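Local structure of pseudouridine synthase (Pyrococcus abyssi, 2AUS) at residues P57-V62 / G78-P83; D123-V128 / I158-I163. The protein probably isomerises selected uridines in RNA to pseudouridine, as the archaeal Cbf5 enzyme of the TruB family. All blocks are in the same frame, centred on the assembly; numbering follows the deposited sequence.

Contact 1 of 2, residues P57-V62 / G78-P83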
# COMPACT_ATOMS: atom_id res chain seq x y z
N PRO A 57 -4.01 -2.10 -6.05
CA PRO A 57 -3.69 -1.29 -7.22
C PRO A 57 -4.69 -1.47 -8.36
O PRO A 57 -5.48 -2.42 -8.36
CB PRO A 57 -2.29 -1.79 -7.60
CG PRO A 57 -2.32 -3.22 -7.16
CD PRO A 57 -2.99 -3.13 -5.81
N THR A 58 -4.68 -0.54 -9.31
CA THR A 58 -5.56 -0.65 -10.45
C THR A 58 -4.82 -1.56 -11.44
O THR A 58 -3.64 -1.85 -11.25
CB THR A 58 -5.80 0.72 -11.12
OG1 THR A 58 -4.56 1.21 -11.65
CG2 THR A 58 -6.35 1.73 -10.12
N SER A 59 -5.52 -2.02 -12.47
CA SER A 59 -4.88 -2.88 -13.45
C SER A 59 -3.79 -2.13 -14.17
O SER A 59 -2.72 -2.69 -14.45
CB SER A 59 -5.92 -3.40 -14.44
OG SER A 59 -6.74 -4.37 -13.80
N HIS A 60 -4.05 -0.86 -14.47
CA HIS A 60 -3.08 -0.01 -15.15
C HIS A 60 -1.79 0.06 -14.34
O HIS A 60 -0.70 -0.08 -14.88
CB HIS A 60 -3.64 1.40 -15.32
CG HIS A 60 -2.70 2.34 -16.01
ND1 HIS A 60 -2.54 2.36 -17.38
CD2 HIS A 60 -1.86 3.28 -15.52
CE1 HIS A 60 -1.63 3.27 -17.70
NE2 HIS A 60 -1.21 3.84 -16.59
N GLU A 61 -1.94 0.28 -13.03
CA GLU A 61 -0.78 0.37 -12.16
C GLU A 61 -0.00 -0.94 -12.12
O GLU A 61 1.23 -0.94 -12.09
CB GLU A 61 -1.21 0.77 -10.74
CG GLU A 61 -1.96 2.09 -10.69
CD GLU A 61 -2.31 2.51 -9.28
OE1 GLU A 61 -2.98 1.73 -8.56
OE2 GLU A 61 -1.91 3.63 -8.89
N VAL A 62 -0.73 -2.06 -12.12
CA VAL A 62 -0.10 -3.38 -12.11
C VAL A 62 0.72 -3.58 -13.39
O VAL A 62 1.84 -4.11 -13.35
CB VAL A 62 -1.17 -4.49 -12.01
CG1 VAL A 62 -0.54 -5.85 -12.23
CG2 VAL A 62 -1.83 -4.42 -10.65
N GLY A 78 -5.64 -7.50 -20.45
CA GLY A 78 -6.88 -7.88 -21.09
C GLY A 78 -7.92 -8.02 -20.00
O GLY A 78 -7.69 -8.70 -19.00
N GLY A 79 -9.07 -7.36 -20.17
CA GLY A 79 -10.13 -7.45 -19.18
C GLY A 79 -9.77 -6.76 -17.88
O GLY A 79 -9.25 -7.39 -16.95
N THR A 80 -10.07 -5.46 -17.79
CA THR A 80 -9.76 -4.70 -16.59
C THR A 80 -10.41 -5.28 -15.34
O THR A 80 -11.60 -5.60 -15.32
CB THR A 80 -10.24 -3.23 -16.70
OG1 THR A 80 -9.59 -2.59 -17.81
CG2 THR A 80 -9.89 -2.46 -15.42
N LEU A 81 -9.60 -5.44 -14.29
CA LEU A 81 -10.10 -5.93 -13.02
C LEU A 81 -10.07 -4.68 -12.17
O LEU A 81 -9.12 -3.91 -12.23
CB LEU A 81 -9.16 -6.98 -12.41
CG LEU A 81 -9.25 -8.39 -12.96
CD1 LEU A 81 -8.28 -9.29 -12.19
CD2 LEU A 81 -10.68 -8.90 -12.82
N ASP A 82 -11.12 -4.48 -11.37
CA ASP A 82 -11.18 -3.30 -10.52
C ASP A 82 -10.12 -3.34 -9.42
O ASP A 82 -9.60 -4.41 -9.09
CB ASP A 82 -12.58 -3.14 -9.93
CG ASP A 82 -13.61 -2.79 -10.99
OD1 ASP A 82 -13.28 -1.95 -11.87
OD2 ASP A 82 -14.73 -3.34 -10.95
N PRO A 83 -9.79 -2.18 -8.85
CA PRO A 83 -8.78 -2.06 -7.79
C PRO A 83 -8.86 -3.11 -6.69
O PRO A 83 -7.85 -3.74 -6.37
CB PRO A 83 -9.00 -0.65 -7.26
CG PRO A 83 -9.44 0.09 -8.50
CD PRO A 83 -10.42 -0.87 -9.11
O HOH W 1 -8.40 -1.28 -12.02

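Contact 2 of 2, residues D123-V128 / I158-I163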
# COMPACT_ATOMS: atom_id res chain seq x y z
N ASP A 123 -32.21 -22.58 1.90
CA ASP A 123 -32.93 -23.22 0.79
C ASP A 123 -33.38 -22.19 -0.24
O ASP A 123 -33.34 -22.44 -1.45
CB ASP A 123 -34.15 -23.98 1.32
CG ASP A 123 -35.07 -23.10 2.16
OD1 ASP A 123 -34.63 -22.62 3.23
OD2 ASP A 123 -36.23 -22.89 1.74
N LYS A 124 -33.80 -21.02 0.24
CA LYS A 124 -34.26 -19.96 -0.64
C LYS A 124 -33.08 -19.39 -1.44
O LYS A 124 -33.18 -19.19 -2.66
CB LYS A 124 -34.92 -18.85 0.18
CG LYS A 124 -35.59 -17.78 -0.66
CD LYS A 124 -36.20 -16.70 0.22
CE LYS A 124 -36.77 -15.56 -0.61
NZ LYS A 124 -37.23 -14.43 0.25
N ILE A 125 -31.97 -19.13 -0.76
CA ILE A 125 -30.78 -18.60 -1.43
C ILE A 125 -30.37 -19.49 -2.59
O ILE A 125 -30.11 -19.01 -3.70
CB ILE A 125 -29.58 -18.48 -0.47
CG1 ILE A 125 -29.93 -17.59 0.72
CG2 ILE A 125 -28.38 -17.89 -1.21
CD1 ILE A 125 -28.81 -17.44 1.74
N ARG A 126 -30.31 -20.80 -2.35
CA ARG A 126 -29.92 -21.75 -3.38
C ARG A 126 -30.87 -21.79 -4.56
O ARG A 126 -30.44 -21.95 -5.71
CB ARG A 126 -29.78 -23.16 -2.80
CG ARG A 126 -28.47 -23.40 -2.07
CD ARG A 126 -28.09 -24.87 -2.10
NE ARG A 126 -26.69 -25.09 -1.76
CZ ARG A 126 -26.18 -24.89 -0.54
NH1 ARG A 126 -26.97 -24.48 0.44
NH2 ARG A 126 -24.89 -25.10 -0.32
N ALA A 127 -32.16 -21.65 -4.30
CA ALA A 127 -33.16 -21.68 -5.36
C ALA A 127 -33.10 -20.43 -6.23
O ALA A 127 -33.15 -20.52 -7.46
CB ALA A 127 -34.56 -21.84 -4.77
N VAL A 128 -32.98 -19.27 -5.59
CA VAL A 128 -32.92 -18.01 -6.30
C VAL A 128 -31.65 -17.85 -7.13
O VAL A 128 -31.68 -17.30 -8.23
CB VAL A 128 -33.02 -16.82 -5.33
CG1 VAL A 128 -32.80 -15.51 -6.08
CG2 VAL A 128 -34.39 -16.83 -4.67
N ILE A 158 -23.72 -20.79 -11.80
CA ILE A 158 -23.55 -20.21 -10.48
C ILE A 158 -23.47 -21.39 -9.53
O ILE A 158 -24.46 -22.08 -9.30
CB ILE A 158 -24.74 -19.33 -10.07
CG1 ILE A 158 -24.76 -18.06 -10.92
CG2 ILE A 158 -24.65 -18.98 -8.60
CD1 ILE A 158 -25.91 -17.12 -10.58
N GLU A 159 -22.27 -21.64 -9.01
CA GLU A 159 -22.04 -22.73 -8.09
C GLU A 159 -21.79 -22.20 -6.69
O GLU A 159 -20.77 -21.57 -6.42
CB GLU A 159 -20.83 -23.54 -8.57
CG GLU A 159 -20.21 -24.43 -7.51
CD GLU A 159 -18.86 -24.98 -7.94
OE1 GLU A 159 -18.00 -24.17 -8.37
OE2 GLU A 159 -18.66 -26.21 -7.84
N ILE A 160 -22.74 -22.43 -5.79
CA ILE A 160 -22.60 -21.98 -4.41
C ILE A 160 -21.61 -22.88 -3.68
O ILE A 160 -21.82 -24.09 -3.57
CB ILE A 160 -23.95 -22.01 -3.68
CG1 ILE A 160 -24.90 -21.00 -4.32
CG2 ILE A 160 -23.75 -21.70 -2.20
CD1 ILE A 160 -26.28 -20.96 -3.72
N LEU A 161 -20.52 -22.29 -3.22
CA LEU A 161 -19.49 -23.03 -2.51
C LEU A 161 -19.90 -23.18 -1.05
O LEU A 161 -20.02 -24.29 -0.54
CB LEU A 161 -18.15 -22.31 -2.61
CG LEU A 161 -17.56 -22.17 -4.02
CD1 LEU A 161 -16.25 -21.41 -3.95
CD2 LEU A 161 -17.35 -23.54 -4.65
N GLU A 162 -20.13 -22.06 -0.38
CA GLU A 162 -20.53 -22.10 1.02
C GLU A 162 -21.53 -21.02 1.38
O GLU A 162 -21.55 -19.94 0.79
CB GLU A 162 -19.30 -21.94 1.93
CG GLU A 162 -18.20 -22.96 1.70
CD GLU A 162 -17.07 -22.82 2.70
OE1 GLU A 162 -16.92 -21.72 3.27
OE2 GLU A 162 -16.33 -23.81 2.91
N ILE A 163 -22.37 -21.32 2.36
CA ILE A 163 -23.37 -20.38 2.85
C ILE A 163 -23.29 -20.34 4.36
O ILE A 163 -23.51 -21.35 5.02
CB ILE A 163 -24.80 -20.80 2.47
CG1 ILE A 163 -24.98 -20.78 0.95
CG2 ILE A 163 -25.80 -19.87 3.15
CD1 ILE A 163 -26.35 -21.22 0.49

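Contact 1 of 2, residues P57-V62 / G78-P83
Residues 79-83 carry the GTLDP motif of TruB-type pseudouridine synthases, probably part of the active-site loop, as in relatives; here it runs past the N-terminus of helix 59-69. G78 ties the loop to strand 88-93 by backbone bonding to P90, and G79 then turns with a positive phi (69°), a conformation easily adopted without a side chain. T80 OG1 is hydrogen-bonded to H77 NE2. That leaves its methyl, CG2, to face the helix, 4.0 Å from S59 OG.

L81 makes the polar link. Its carbonyl oxygen lies 2.9 Å from S59 OG, the donor, which meets a lone pair in the carbonyl plane (C=O...donor angle 124°). The same L81 O accepts from a water at 2.7 Å, and this water in turn takes the N-H of S59 at 3.0 Å, so side chain and backbone of one small, buried serine hold one carbonyl. An alanine at S59 would lose the hydroxyl bond and would probably leave the loop held less firmly at L81.

D82 points away from the helix; in relatives the aspartate of this motif is the catalytic residue, so it probably acts here too. P83 closes the contact: its ring and the T58 side chain cross obliquely, with P83 CG 3.9 Å from T58 CG2, while K53 NZ bonds to both P83 O and P57 O, reconciling two neighbouring acceptors. T58 and E61 form a capping box: T58 OG1, in the crowded position between N and carbonyl carbon (chi1 64°), accepts E61 N at 3.1 Å, and E61 OE1 accepts T58 N at 2.9 Å through its anti lone pair.

Contact 2 of 2, residues D123-V128 / I158-I163
Helix 122-131 lies across one face of an antiparallel sheet, and here it packs on strand 152-164, the two short segments running nearly antiparallel (154°) with axes 9.8 Å apart. A classic beta bulge shapes the strand side: L161 and E162 both face L169 on strand 167-174, and both point away from the helix. The extra residue lets I160 and I163, three positions apart, direct their side chains toward it together.

The side chains that meet in the inner part are all apolar, buried but rather loosely fitted. I125 CD1 meets I163 CG2 tip to tip at 4.1 Å, and 4.5 Å separates I125 CG2 from I160 CD1; V120 and V168 also touch I125. Beta-branched isoleucines suit this place, since each offers methyl groups in two directions.

The closest packing lies instead under R126. Its CG, beside the backbone N (chi1 -80°), sits 3.7 Å from I160 CD1, and the extension from CG to NE carries the guanidinium out above the strand. One face of that flat group rests on methyls, with I163 CD1 3.3 Å from R126 NH1 and I160 CG2 4.0 Å from R126 NH2. R126 is nonetheless exposed, so this is also the side that opens to solvent. R126 NH1 forms a salt bridge with E122, one turn earlier on the helix. On the strand's far side, another protein chain packs against L161 and hydrogen-bonds E162.

Methyl packing and the arginine's uncharged stem and guanidinium face thus make the contact together: a long, flat-ended side chain can cover isoleucines while its charge, probably balanced by E122, stays near water.

Contact 1 closes before contact 2 opens, so the two come in series along the chain. Their centres are 29 Å apart and their nearest atoms about 16 Å apart, without touching. They share no helix or strand. Contact 1 belongs beside the mixed sheet that includes strands 47-53, 75-77 and 88-93, its loop bridging the last two; contact 2 belongs to the antiparallel sheet in which strand 152-164 pairs with 134-137 and 167-174. Both contacts fall in sequence families of the pseudouridine synthase clan. The first holds a probable active-site loop against the start of helix 59-69, whereas the second joins a helix to a sheet at the periphery, near another protein chain.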